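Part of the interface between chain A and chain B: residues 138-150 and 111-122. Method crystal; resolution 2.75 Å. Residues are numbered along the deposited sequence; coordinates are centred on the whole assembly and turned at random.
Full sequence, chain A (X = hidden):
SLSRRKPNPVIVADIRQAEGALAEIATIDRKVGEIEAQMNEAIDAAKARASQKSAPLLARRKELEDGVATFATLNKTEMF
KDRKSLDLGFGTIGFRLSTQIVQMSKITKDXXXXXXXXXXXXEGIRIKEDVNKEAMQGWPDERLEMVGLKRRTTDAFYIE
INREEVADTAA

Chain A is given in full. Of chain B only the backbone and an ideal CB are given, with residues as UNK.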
# COMPACT_ATOMS: atom_id res chain seq x y z
N GLY A 138 -5.47 0.47 -29.29
CA GLY A 138 -5.85 0.87 -30.66
C GLY A 138 -4.92 0.41 -31.78
O GLY A 138 -5.09 0.80 -32.95
N TRP A 139 -3.93 -0.43 -31.46
CA TRP A 139 -3.08 -1.11 -32.48
C TRP A 139 -3.70 -2.34 -33.12
O TRP A 139 -4.35 -3.12 -32.45
CB TRP A 139 -1.73 -1.56 -31.87
CG TRP A 139 -0.80 -0.40 -31.57
CD1 TRP A 139 -1.14 0.92 -31.53
CD2 TRP A 139 0.59 -0.48 -31.25
NE1 TRP A 139 -0.06 1.66 -31.22
CE2 TRP A 139 1.03 0.84 -31.03
CE3 TRP A 139 1.51 -1.54 -31.13
CZ2 TRP A 139 2.36 1.15 -30.69
CZ3 TRP A 139 2.84 -1.23 -30.80
CH2 TRP A 139 3.25 0.11 -30.58
N PRO A 140 -3.44 -2.55 -34.41
CA PRO A 140 -3.67 -3.84 -35.07
C PRO A 140 -2.84 -4.98 -34.49
O PRO A 140 -1.84 -4.76 -33.89
CB PRO A 140 -3.21 -3.60 -36.51
CG PRO A 140 -2.40 -2.35 -36.49
CD PRO A 140 -2.87 -1.54 -35.33
N ASP A 141 -3.24 -6.22 -34.70
CA ASP A 141 -2.52 -7.41 -34.22
C ASP A 141 -1.04 -7.57 -34.62
O ASP A 141 -0.25 -8.20 -33.87
CB ASP A 141 -3.28 -8.63 -34.68
CG ASP A 141 -4.38 -8.94 -33.79
OD1 ASP A 141 -5.39 -8.20 -33.80
OD2 ASP A 141 -4.23 -9.89 -33.01
N GLU A 142 -0.72 -7.07 -35.82
CA GLU A 142 0.61 -7.11 -36.37
C GLU A 142 1.55 -6.14 -35.69
O GLU A 142 2.73 -6.49 -35.54
CB GLU A 142 0.66 -6.78 -37.86
CG GLU A 142 -0.47 -7.19 -38.60
CD GLU A 142 -1.58 -6.12 -38.59
OE1 GLU A 142 -1.25 -4.89 -38.71
OE2 GLU A 142 -2.77 -6.57 -38.46
N ARG A 143 1.11 -4.92 -35.39
CA ARG A 143 1.95 -3.98 -34.68
C ARG A 143 2.22 -4.51 -33.28
O ARG A 143 3.34 -4.48 -32.78
CB ARG A 143 1.34 -2.60 -34.68
CG ARG A 143 1.48 -1.97 -36.07
CD ARG A 143 1.18 -0.48 -36.06
NE ARG A 143 2.28 0.24 -35.43
CZ ARG A 143 2.18 1.39 -34.76
NH1 ARG A 143 1.00 1.96 -34.56
NH2 ARG A 143 3.28 1.98 -34.26
N LEU A 144 1.21 -5.09 -32.67
CA LEU A 144 1.43 -5.71 -31.42
C LEU A 144 2.47 -6.80 -31.56
O LEU A 144 3.30 -6.93 -30.68
CB LEU A 144 0.13 -6.25 -30.86
CG LEU A 144 -0.94 -5.21 -30.64
CD1 LEU A 144 -2.19 -5.99 -30.22
CD2 LEU A 144 -0.51 -4.18 -29.56
N GLU A 145 2.41 -7.61 -32.62
CA GLU A 145 3.27 -8.79 -32.73
C GLU A 145 4.74 -8.32 -32.77
O GLU A 145 5.63 -8.97 -32.21
CB GLU A 145 2.87 -9.70 -33.92
CG GLU A 145 3.84 -10.88 -34.32
CD GLU A 145 5.02 -10.37 -35.33
OE1 GLU A 145 4.70 -9.59 -36.35
OE2 GLU A 145 6.23 -10.73 -35.10
N MSE A 146 4.99 -7.17 -33.37
CA MSE A 146 6.36 -6.72 -33.54
C MSE A 146 6.98 -6.28 -32.23
O MSE A 146 8.19 -6.49 -32.03
CB MSE A 146 6.49 -5.64 -34.58
CG MSE A 146 6.32 -6.16 -35.97
SE MSE A 146 6.77 -4.88 -37.34
CE MSE A 146 5.32 -3.61 -37.40
N VAL A 147 6.17 -5.71 -31.34
CA VAL A 147 6.65 -5.35 -30.04
C VAL A 147 6.47 -6.45 -29.00
O VAL A 147 6.63 -6.21 -27.78
CB VAL A 147 6.04 -4.10 -29.55
CG1 VAL A 147 6.29 -3.01 -30.54
CG2 VAL A 147 4.63 -4.30 -29.32
N GLY A 148 6.15 -7.67 -29.48
CA GLY A 148 6.07 -8.83 -28.62
C GLY A 148 4.82 -8.96 -27.81
O GLY A 148 4.87 -9.55 -26.76
N LEU A 149 3.70 -8.45 -28.32
CA LEU A 149 2.43 -8.40 -27.58
C LEU A 149 1.27 -9.11 -28.34
O LEU A 149 1.20 -9.05 -29.56
CB LEU A 149 2.04 -6.95 -27.31
CG LEU A 149 2.91 -6.19 -26.32
CD1 LEU A 149 2.55 -4.76 -26.15
CD2 LEU A 149 2.85 -6.88 -25.00
N LYS A 150 0.34 -9.78 -27.65
CA LYS A 150 -0.83 -10.26 -28.41
C LYS A 150 -2.13 -9.92 -27.70
O LYS A 150 -2.18 -9.88 -26.47
CB LYS A 150 -0.77 -11.78 -28.76
CG LYS A 150 -0.47 -12.72 -27.53
CD LYS A 150 -0.54 -14.18 -27.86
CE LYS A 150 0.11 -15.01 -26.75
NZ LYS A 150 -0.01 -16.49 -27.03
N UNK B 111 11.47 -6.67 -22.61
CA UNK B 111 11.88 -6.75 -24.01
C UNK B 111 10.92 -5.98 -24.92
O UNK B 111 11.34 -5.40 -25.93
CB UNK B 111 11.96 -8.21 -24.45
N UNK B 112 9.65 -5.95 -24.56
CA UNK B 112 8.68 -5.11 -25.24
C UNK B 112 9.01 -3.62 -25.14
O UNK B 112 8.92 -2.87 -26.16
CB UNK B 112 7.29 -5.37 -24.67
N UNK B 113 9.42 -3.18 -23.95
CA UNK B 113 9.92 -1.78 -23.82
C UNK B 113 11.09 -1.44 -24.75
O UNK B 113 11.15 -0.36 -25.27
CB UNK B 113 10.36 -1.53 -22.38
N UNK B 114 12.06 -2.34 -24.85
CA UNK B 114 13.26 -2.00 -25.53
C UNK B 114 12.85 -1.98 -26.97
O UNK B 114 13.31 -1.16 -27.77
CB UNK B 114 14.41 -2.96 -25.24
N UNK B 115 11.94 -2.87 -27.35
CA UNK B 115 11.49 -2.76 -28.69
C UNK B 115 10.76 -1.56 -28.96
O UNK B 115 10.93 -1.07 -30.05
CB UNK B 115 10.63 -3.96 -29.07
N UNK B 116 9.83 -1.17 -28.07
CA UNK B 116 9.09 0.09 -28.30
C UNK B 116 10.11 1.17 -28.54
O UNK B 116 9.87 2.06 -29.32
CB UNK B 116 8.18 0.45 -27.12
N UNK B 117 11.30 1.04 -27.98
CA UNK B 117 12.19 2.15 -27.90
C UNK B 117 13.07 2.08 -29.16
O UNK B 117 13.25 3.09 -29.84
CB UNK B 117 13.01 2.12 -26.61
N UNK B 118 13.57 0.89 -29.53
CA UNK B 118 14.21 0.62 -30.85
C UNK B 118 13.36 1.22 -31.99
O UNK B 118 13.89 1.81 -32.90
CB UNK B 118 14.39 -0.88 -31.07
N UNK B 119 12.03 1.16 -31.91
CA UNK B 119 11.19 1.68 -32.97
C UNK B 119 10.81 3.16 -32.79
O UNK B 119 10.08 3.69 -33.65
CB UNK B 119 9.92 0.83 -33.06
N UNK B 120 11.24 3.79 -31.67
CA UNK B 120 10.91 5.18 -31.39
C UNK B 120 9.48 5.44 -30.95
O UNK B 120 8.96 6.53 -31.09
CB UNK B 120 11.20 6.02 -32.64
N UNK B 121 8.83 4.46 -30.38
CA UNK B 121 7.45 4.64 -30.02
C UNK B 121 7.46 5.11 -28.59
O UNK B 121 7.47 4.30 -27.68
CB UNK B 121 6.63 3.36 -30.21
N UNK B 122 7.42 6.41 -28.36
CA UNK B 122 7.43 6.84 -26.95
C UNK B 122 6.06 6.85 -26.33
O UNK B 122 5.98 6.71 -25.12
CB UNK B 122 8.04 8.24 -26.83

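Chain A presents the end of its helix 141-146 and the turn that follows. Trp A139, Val A147 and Leu A149 offer apolar surface, and the carbonyls of Met A146 and Val A147 offer acceptors. Chain B answers with a helix, 111-118, and a short loop after it.

Position 111 points sideways, and its CB has nothing of chain A within 5.5 Å. Many residues would serve. The deposited residue is Met B111, as selenomethionine, and it makes no contact with chain A here.

Position 112 is where the two backbones come closest, 5.2 Å between its CA and the CA of Val A147. Its CB points sideways and lies 3.3 Å from Val A147 O, which is tight. A small side chain fits best: serine or threonine could give a donor to the carbonyl, and alanine could fit without one. The residue is Thr B112. Its OG1 donates to Val A147 O at 2.7 Å. Its methyl carbon CG2 sits 3.9 Å from Leu A149 CD1, so the side chain meets both a polar and an apolar neighbour.

Position 113 points away, and 114 is out of reach of chain A. Neither is constrained by this contact. They are Leu B113 and Glu B114.

Position 115 points toward chain A. Its CB is 4.3 Å from Val A147 CA and 4.6 Å from Met A146 O. The carbonyl favours a donor, and a long side chain could run past the turn to reach it; lysine, arginine or glutamine would be reasonable. The residue is Arg B115, with an extended chain, chi1 m and chi2 and chi3 t. NH1 donates to Met A146 O at 2.9 Å, and the carbonyl oxygen lies at the edge of the guanidinium.

Position 116 points sideways, with CB 5.2 Å from Val A147 CG1. The nearby Trp A139 ring adds apolar surface, so leucine, isoleucine or methionine would suit. Leu B116 is found. Its CD2 reaches Trp A139 CH2 at 3.5 Å and Val A147 CG1 at 3.8 Å, linking the two.

Positions 117 and 118 are out of reach. Arg B117 forms a salt bridge with Glu B114 in its own chain. Gln B118 follows.

Position 119 points toward chain A, but its CB has no atom of chain A within 5.5 Å. The gap asks for length or bulk, such as phenylalanine, leucine or methionine. Phe B119 fills it: CE2 is 4.2 Å from Met A146 CB, and CD2 is 4.1 Å from Val A147 CG1.

Position 120 has positive phi, 73°, which favours glycine. Gly B120 closes the helix in a Schellman motif.

Position 121 points toward chain A, its CB 4.7 Å from Trp A139 CH2. Valine, leucine or isoleucine would suit. Ile B121 places CG2 3.8 Å from Trp A139 CZ2, at the ring edge, and CD1 3.7 Å from Arg A143 NH2.

Position 122 is out of reach and holds Ser B122.

Chain B 111-122: MTLERLRQFGIS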
# COMPACT_ATOMS: atom_id res chain seq x y z
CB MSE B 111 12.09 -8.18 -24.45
CG MSE B 111 13.06 -8.95 -23.55
SE MSE B 111 12.82 -10.94 -23.74
CE MSE B 111 12.66 -10.95 -25.73
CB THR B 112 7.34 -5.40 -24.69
OG1 THR B 112 7.00 -6.71 -25.14
CG2 THR B 112 6.26 -4.43 -25.14
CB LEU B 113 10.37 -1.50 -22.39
CG LEU B 113 9.11 -1.46 -21.55
CD1 LEU B 113 9.36 -1.41 -20.06
CD2 LEU B 113 8.25 -0.26 -21.98
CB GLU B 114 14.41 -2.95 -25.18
CG GLU B 114 15.75 -2.66 -25.88
CD GLU B 114 16.14 -1.15 -25.95
OE1 GLU B 114 16.66 -0.71 -27.02
OE2 GLU B 114 15.91 -0.42 -24.95
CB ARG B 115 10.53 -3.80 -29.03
CG ARG B 115 11.20 -5.06 -29.16
CD ARG B 115 10.25 -6.12 -29.64
NE ARG B 115 10.88 -7.47 -29.51
CZ ARG B 115 10.40 -8.70 -29.97
NH1 ARG B 115 9.24 -8.85 -30.62
NH2 ARG B 115 11.06 -9.86 -29.79
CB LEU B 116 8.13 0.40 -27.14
CG LEU B 116 6.86 -0.48 -27.33
CD1 LEU B 116 6.14 -0.73 -26.03
CD2 LEU B 116 5.94 0.12 -28.37
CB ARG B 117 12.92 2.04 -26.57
CG ARG B 117 13.85 3.18 -26.15
CD ARG B 117 14.77 2.79 -24.86
NE ARG B 117 13.98 2.69 -23.61
CZ ARG B 117 13.84 1.56 -22.88
NH1 ARG B 117 13.06 1.53 -21.81
NH2 ARG B 117 14.47 0.43 -23.21
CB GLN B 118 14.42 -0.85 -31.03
CG GLN B 118 15.84 -1.27 -31.52
CD GLN B 118 16.95 -1.26 -30.42
OE1 GLN B 118 18.11 -1.46 -30.71
NE2 GLN B 118 16.57 -1.03 -29.15
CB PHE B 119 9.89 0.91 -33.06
CG PHE B 119 10.07 -0.53 -33.43
CD1 PHE B 119 11.03 -0.93 -34.34
CD2 PHE B 119 9.22 -1.48 -32.92
CE1 PHE B 119 11.16 -2.26 -34.69
CE2 PHE B 119 9.36 -2.82 -33.26
CZ PHE B 119 10.34 -3.19 -34.17
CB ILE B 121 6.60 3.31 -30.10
CG1 ILE B 121 6.61 2.71 -31.48
CG2 ILE B 121 5.19 3.57 -29.74
CD1 ILE B 121 6.07 3.64 -32.50
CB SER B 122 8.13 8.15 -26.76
OG SER B 122 7.31 9.12 -27.37
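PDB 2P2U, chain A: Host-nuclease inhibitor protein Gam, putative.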